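Long-range contact in hypothetical protein Atu0636 (Agrobacterium tumefaciens, PDB 2OZV), which is a predicted O-methyltransferase and so probably transfers methyl groups to a substrate that has not been identified: residues 183-195 with 203-215. Residues are numbered along the deposited sequence; the frame is centred on the assembly and turned at random.
Sequences GSRFGGLEITLIH and VRMLVTAIKGSRA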
loop_
_atom_site.group_PDB
_atom_site.type_symbol
_atom_site.label_atom_id
_atom_site.label_comp_id
_atom_site.label_asym_id
_atom_site.label_seq_id
_atom_site.Cartn_x
_atom_site.Cartn_y
_atom_site.Cartn_z
ATOM N N GLY B 183 9.563 4.913 -10.329
ATOM C CA GLY B 183 9.140 5.242 -11.707
ATOM C C GLY B 183 10.202 5.204 -12.807
ATOM O O GLY B 183 11.243 5.852 -12.703
ATOM N N SER B 184 9.931 4.428 -13.857
ATOM C CA SER B 184 10.828 4.270 -15.014
ATOM C C SER B 184 12.236 3.766 -14.674
ATOM O O SER B 184 13.146 3.812 -15.513
ATOM C CB SER B 184 10.907 5.556 -15.846
ATOM O OG SER B 184 12.036 6.320 -15.476
ATOM N N ARG B 185 12.430 3.288 -13.455
ATOM C CA ARG B 185 13.739 2.702 -13.099
ATOM C C ARG B 185 13.609 1.250 -12.667
ATOM O O ARG B 185 14.364 0.380 -13.121
ATOM C CB ARG B 185 14.385 3.463 -11.931
ATOM C CG ARG B 185 14.763 4.884 -12.245
ATOM C CD ARG B 185 14.899 5.678 -10.942
ATOM N NE ARG B 185 15.238 7.066 -11.232
ATOM C CZ ARG B 185 14.908 8.110 -10.472
ATOM N NH1 ARG B 185 15.286 9.330 -10.855
ATOM N NH2 ARG B 185 14.209 7.937 -9.337
ATOM N N PHE B 186 12.646 1.022 -11.766
ATOM C CA PHE B 186 12.373 -0.265 -11.168
ATOM C C PHE B 186 10.905 -0.585 -11.326
ATOM O O PHE B 186 10.052 0.315 -11.211
ATOM C CB PHE B 186 12.662 -0.231 -9.675
ATOM C CG PHE B 186 14.112 -0.135 -9.352
ATOM C CD1 PHE B 186 14.917 -1.267 -9.415
ATOM C CD2 PHE B 186 14.680 1.100 -8.987
ATOM C CE1 PHE B 186 16.294 -1.185 -9.101
ATOM C CE2 PHE B 186 16.040 1.195 -8.670
ATOM C CZ PHE B 186 16.851 0.062 -8.724
ATOM N N GLY B 187 10.618 -1.857 -11.592
ATOM C CA GLY B 187 9.224 -2.328 -11.684
ATOM C C GLY B 187 9.076 -3.673 -11.007
ATOM O O GLY B 187 9.955 -4.096 -10.249
ATOM N N GLY B 188 7.945 -4.338 -11.240
ATOM C CA GLY B 188 7.636 -5.543 -10.479
ATOM C C GLY B 188 7.701 -5.352 -8.965
ATOM O O GLY B 188 8.113 -6.264 -8.240
ATOM N N LEU B 189 7.299 -4.176 -8.471
ATOM C CA LEU B 189 7.319 -3.939 -7.010
ATOM C C LEU B 189 6.517 -4.996 -6.301
ATOM O O LEU B 189 5.386 -5.334 -6.723
ATOM C CB LEU B 189 6.753 -2.556 -6.647
ATOM C CG LEU B 189 7.789 -1.407 -6.661
ATOM C CD1 LEU B 189 8.368 -1.170 -8.052
ATOM C CD2 LEU B 189 7.124 -0.096 -6.142
ATOM N N GLU B 190 7.108 -5.525 -5.238
ATOM C CA GLU B 190 6.381 -6.348 -4.282
ATOM C C GLU B 190 6.406 -5.625 -2.959
ATOM O O GLU B 190 7.501 -5.324 -2.429
ATOM C CB GLU B 190 7.066 -7.704 -4.095
ATOM C CG GLU B 190 6.806 -8.685 -5.215
ATOM C CD GLU B 190 7.264 -10.102 -4.864
ATOM O OE1 GLU B 190 7.625 -10.381 -3.676
ATOM O OE2 GLU B 190 7.210 -10.926 -5.781
ATOM N N ILE B 191 5.227 -5.354 -2.411
ATOM C CA ILE B 191 5.118 -4.604 -1.155
ATOM C C ILE B 191 4.586 -5.540 -0.087
ATOM O O ILE B 191 3.508 -6.123 -0.261
ATOM C CB ILE B 191 4.142 -3.401 -1.333
ATOM C CG1 ILE B 191 4.626 -2.473 -2.484
ATOM C CG2 ILE B 191 3.965 -2.664 -0.005
ATOM C CD1 ILE B 191 3.649 -1.270 -2.779
ATOM N N THR B 192 5.326 -5.678 1.010
ATOM C CA THR B 192 4.899 -6.538 2.089
ATOM C C THR B 192 4.744 -5.687 3.364
ATOM O O THR B 192 5.734 -5.179 3.912
ATOM C CB THR B 192 5.925 -7.673 2.327
ATOM O OG1 THR B 192 6.135 -8.400 1.115
ATOM C CG2 THR B 192 5.406 -8.611 3.433
ATOM N N LEU B 193 3.504 -5.509 3.813
ATOM C CA LEU B 193 3.290 -4.788 5.069
ATOM C C LEU B 193 3.650 -5.662 6.260
ATOM O O LEU B 193 3.453 -6.894 6.231
ATOM C CB LEU B 193 1.824 -4.356 5.186
ATOM C CG LEU B 193 1.398 -3.123 4.330
ATOM C CD1 LEU B 193 2.200 -1.835 4.701
ATOM C CD2 LEU B 193 1.404 -3.315 2.849
ATOM N N ILE B 194 4.117 -5.001 7.320
ATOM C CA ILE B 194 4.576 -5.639 8.556
ATOM C C ILE B 194 3.669 -5.192 9.699
ATOM O O ILE B 194 3.654 -4.011 10.044
ATOM C CB ILE B 194 6.043 -5.216 8.864
ATOM C CG1 ILE B 194 6.942 -5.390 7.637
ATOM C CG2 ILE B 194 6.599 -5.974 10.054
ATOM C CD1 ILE B 194 7.025 -6.814 7.138
ATOM N N HIS B 195 2.897 -6.118 10.271
ATOM C CA HIS B 195 1.939 -5.777 11.329
ATOM C C HIS B 195 2.443 -6.394 12.640
ATOM O O HIS B 195 2.954 -7.499 12.618
ATOM C CB HIS B 195 0.536 -6.311 11.001
ATOM C CG HIS B 195 -0.060 -5.736 9.734
ATOM N ND1 HIS B 195 -1.076 -4.814 9.745
ATOM C CD2 HIS B 195 0.265 -5.917 8.427
ATOM C CE1 HIS B 195 -1.391 -4.483 8.497
ATOM N NE2 HIS B 195 -0.598 -5.145 7.679
ATOM N N VAL B 203 3.221 -1.360 10.849
ATOM C CA VAL B 203 4.267 -0.502 11.425
ATOM C C VAL B 203 5.469 -0.333 10.499
ATOM O O VAL B 203 6.199 0.659 10.608
ATOM C CB VAL B 203 4.709 -1.011 12.853
ATOM C CG1 VAL B 203 3.558 -0.848 13.822
ATOM C CG2 VAL B 203 5.166 -2.439 12.787
ATOM N N ARG B 204 5.705 -1.304 9.607
ATOM C CA ARG B 204 6.782 -1.228 8.633
ATOM C C ARG B 204 6.297 -1.779 7.299
ATOM O O ARG B 204 5.205 -2.377 7.207
ATOM C CB ARG B 204 8.044 -1.996 9.088
ATOM C CG ARG B 204 8.755 -1.387 10.306
ATOM C CD ARG B 204 9.515 -0.116 9.950
ATOM N NE ARG B 204 10.268 0.382 11.107
ATOM C CZ ARG B 204 9.762 1.120 12.098
ATOM N NH1 ARG B 204 8.478 1.476 12.133
ATOM N NH2 ARG B 204 10.571 1.518 13.103
HETATM N N MSE B 205 7.122 -1.605 6.286
HETATM C CA MSE B 205 6.792 -2.008 4.939
HETATM C C MSE B 205 8.073 -2.401 4.227
HETATM O O MSE B 205 9.032 -1.611 4.227
HETATM C CB MSE B 205 6.104 -0.860 4.192
HETATM C CG MSE B 205 5.688 -1.270 2.823
HETATM SE SE MSE B 205 4.788 0.324 2.039
HETATM C CE MSE B 205 6.247 1.506 1.870
ATOM N N LEU B 206 8.100 -3.606 3.661
ATOM C CA LEU B 206 9.225 -4.092 2.835
ATOM C C LEU B 206 8.832 -3.882 1.376
ATOM O O LEU B 206 7.658 -4.137 0.988
ATOM C CB LEU B 206 9.443 -5.600 3.051
ATOM C CG LEU B 206 9.782 -6.016 4.487
ATOM C CD1 LEU B 206 9.886 -7.543 4.627
ATOM C CD2 LEU B 206 11.078 -5.330 4.932
ATOM N N VAL B 207 9.787 -3.438 0.553
ATOM C CA VAL B 207 9.530 -3.305 -0.863
ATOM C C VAL B 207 10.709 -3.910 -1.613
ATOM O O VAL B 207 11.879 -3.633 -1.249
ATOM C CB VAL B 207 9.358 -1.841 -1.289
ATOM C CG1 VAL B 207 9.078 -1.783 -2.812
ATOM C CG2 VAL B 207 8.225 -1.162 -0.491
ATOM N N THR B 208 10.423 -4.758 -2.601
ATOM C CA THR B 208 11.490 -5.229 -3.520
ATOM C C THR B 208 11.067 -4.909 -4.955
ATOM O O THR B 208 9.870 -4.803 -5.244
ATOM C CB THR B 208 11.808 -6.744 -3.418
ATOM O OG1 THR B 208 10.683 -7.522 -3.839
ATOM C CG2 THR B 208 12.283 -7.138 -1.993
ATOM N N ALA B 209 12.036 -4.691 -5.842
ATOM C CA ALA B 209 11.716 -4.303 -7.216
ATOM C C ALA B 209 12.901 -4.708 -8.088
ATOM O O ALA B 209 14.008 -4.947 -7.569
ATOM C CB ALA B 209 11.413 -2.792 -7.295
ATOM N N ILE B 210 12.644 -4.809 -9.380
ATOM C CA ILE B 210 13.611 -5.331 -10.328
ATOM C C ILE B 210 13.922 -4.217 -11.329
ATOM O O ILE B 210 13.002 -3.655 -11.940
ATOM C CB ILE B 210 13.042 -6.582 -11.031
ATOM C CG1 ILE B 210 12.855 -7.714 -10.000
ATOM C CG2 ILE B 210 13.965 -7.049 -12.170
ATOM C CD1 ILE B 210 14.149 -8.161 -9.313
ATOM N N LYS B 211 15.207 -3.888 -11.484
ATOM C CA LYS B 211 15.602 -2.869 -12.459
ATOM C C LYS B 211 15.149 -3.250 -13.859
ATOM O O LYS B 211 15.441 -4.347 -14.352
ATOM C CB LYS B 211 17.119 -2.622 -12.431
ATOM C CG LYS B 211 17.552 -1.464 -13.356
ATOM C CD LYS B 211 19.073 -1.287 -13.322
ATOM C CE LYS B 211 19.507 -0.113 -14.194
ATOM N NZ LYS B 211 20.995 0.064 -14.174
ATOM N N GLY B 212 14.412 -2.339 -14.483
ATOM C CA GLY B 212 14.028 -2.486 -15.896
ATOM C C GLY B 212 12.772 -3.307 -16.106
ATOM O O GLY B 212 12.315 -3.467 -17.231
ATOM N N SER B 213 12.180 -3.814 -15.021
ATOM C CA SER B 213 10.916 -4.539 -15.150
ATOM C C SER B 213 9.760 -3.571 -15.378
ATOM O O SER B 213 9.724 -2.491 -14.794
ATOM C CB SER B 213 10.645 -5.366 -13.888
ATOM O OG SER B 213 9.326 -5.881 -13.916
ATOM N N ARG B 214 8.825 -3.950 -16.240
ATOM C CA ARG B 214 7.641 -3.130 -16.461
ATOM C C ARG B 214 6.365 -3.802 -15.908
ATOM O O ARG B 214 5.241 -3.449 -16.286
ATOM C CB ARG B 214 7.528 -2.744 -17.942
ATOM C CG ARG B 214 8.736 -1.929 -18.451
ATOM C CD ARG B 214 8.706 -1.705 -19.963
ATOM N NE ARG B 214 10.049 -1.428 -20.483
ATOM C CZ ARG B 214 10.803 -2.301 -21.152
ATOM N NH1 ARG B 214 12.012 -1.946 -21.575
ATOM N NH2 ARG B 214 10.353 -3.526 -21.412
ATOM N N ALA B 215 6.555 -4.767 -15.006
ATOM C CA ALA B 215 5.431 -5.401 -14.294
ATOM C C ALA B 215 4.793 -4.458 -13.279
ATOM O O ALA B 215 5.508 -3.695 -12.589
ATOM C CB ALA B 215 5.886 -6.674 -13.601
HETATM O O HOH W 1 5.816 -2.283 -10.145
HETATM O O HOH W 2 9.391 -9.007 -2.063
#
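Ala209 CB fills a notch between Phe186 and Leu189, 3.5 Å from Leu189 CD1 and 3.7 Å from Phe186 CB, and illustrates how an antiparallel pair absorbs an irregularity. Between these two hydrophobic residues the chain turns a corner at Gly188, and the register slips by one residue in a beta bulge. Ser213 and Ala215 close over Gly187 and Gly188. Ser213 O lies where a side chain on Gly187 would clash, and Ser213 CB rests 3.7 Å from Gly187 C, while Ala215 O accepts from Gly188 N and from a water that itself accepts from Leu189 N. A type II turn from Ile210 to Ser213 brings the chain back, and Ser213 OG accepts from Ala215 N in an ST turn. Beside it, the Phe186 ring has CG anti to its own carbonyl carbon (chi1 -70°), which sets CD1 against the backbone N of Lys211 and CE1 3.7 Å from Lys211 CB.

Beyond the bulge the ladder runs regularly. Leu189 CG meets Val207 CG1, and Ile191 CG2 lies against the extended part of selenomethionine Met205, 3.6 Å from its CG and 3.7 Å from its SE, before that chain bends at the methyl. Leu193 lies alongside the same residue. On the other face Ile194 CD1 reaches Leu206 CD1 at 3.9 Å, and Glu190 and Thr208 run side by side, bridged by a water, with Arg220 and Arg249 as their further partners. A classic bulge ends the ladder, Val203 and Arg204 both facing Ile194.

The hairpin gives the seven-stranded methyltransferase sheet its characteristic reversed strand: 204-211 lies antiparallel between 164-170 and 186-195. Helix 175-182 covers Leu189 and Met205, strand 218-224 continues the sheet beyond 186-195, and Leu193 packs on Phe219 of the second subunit.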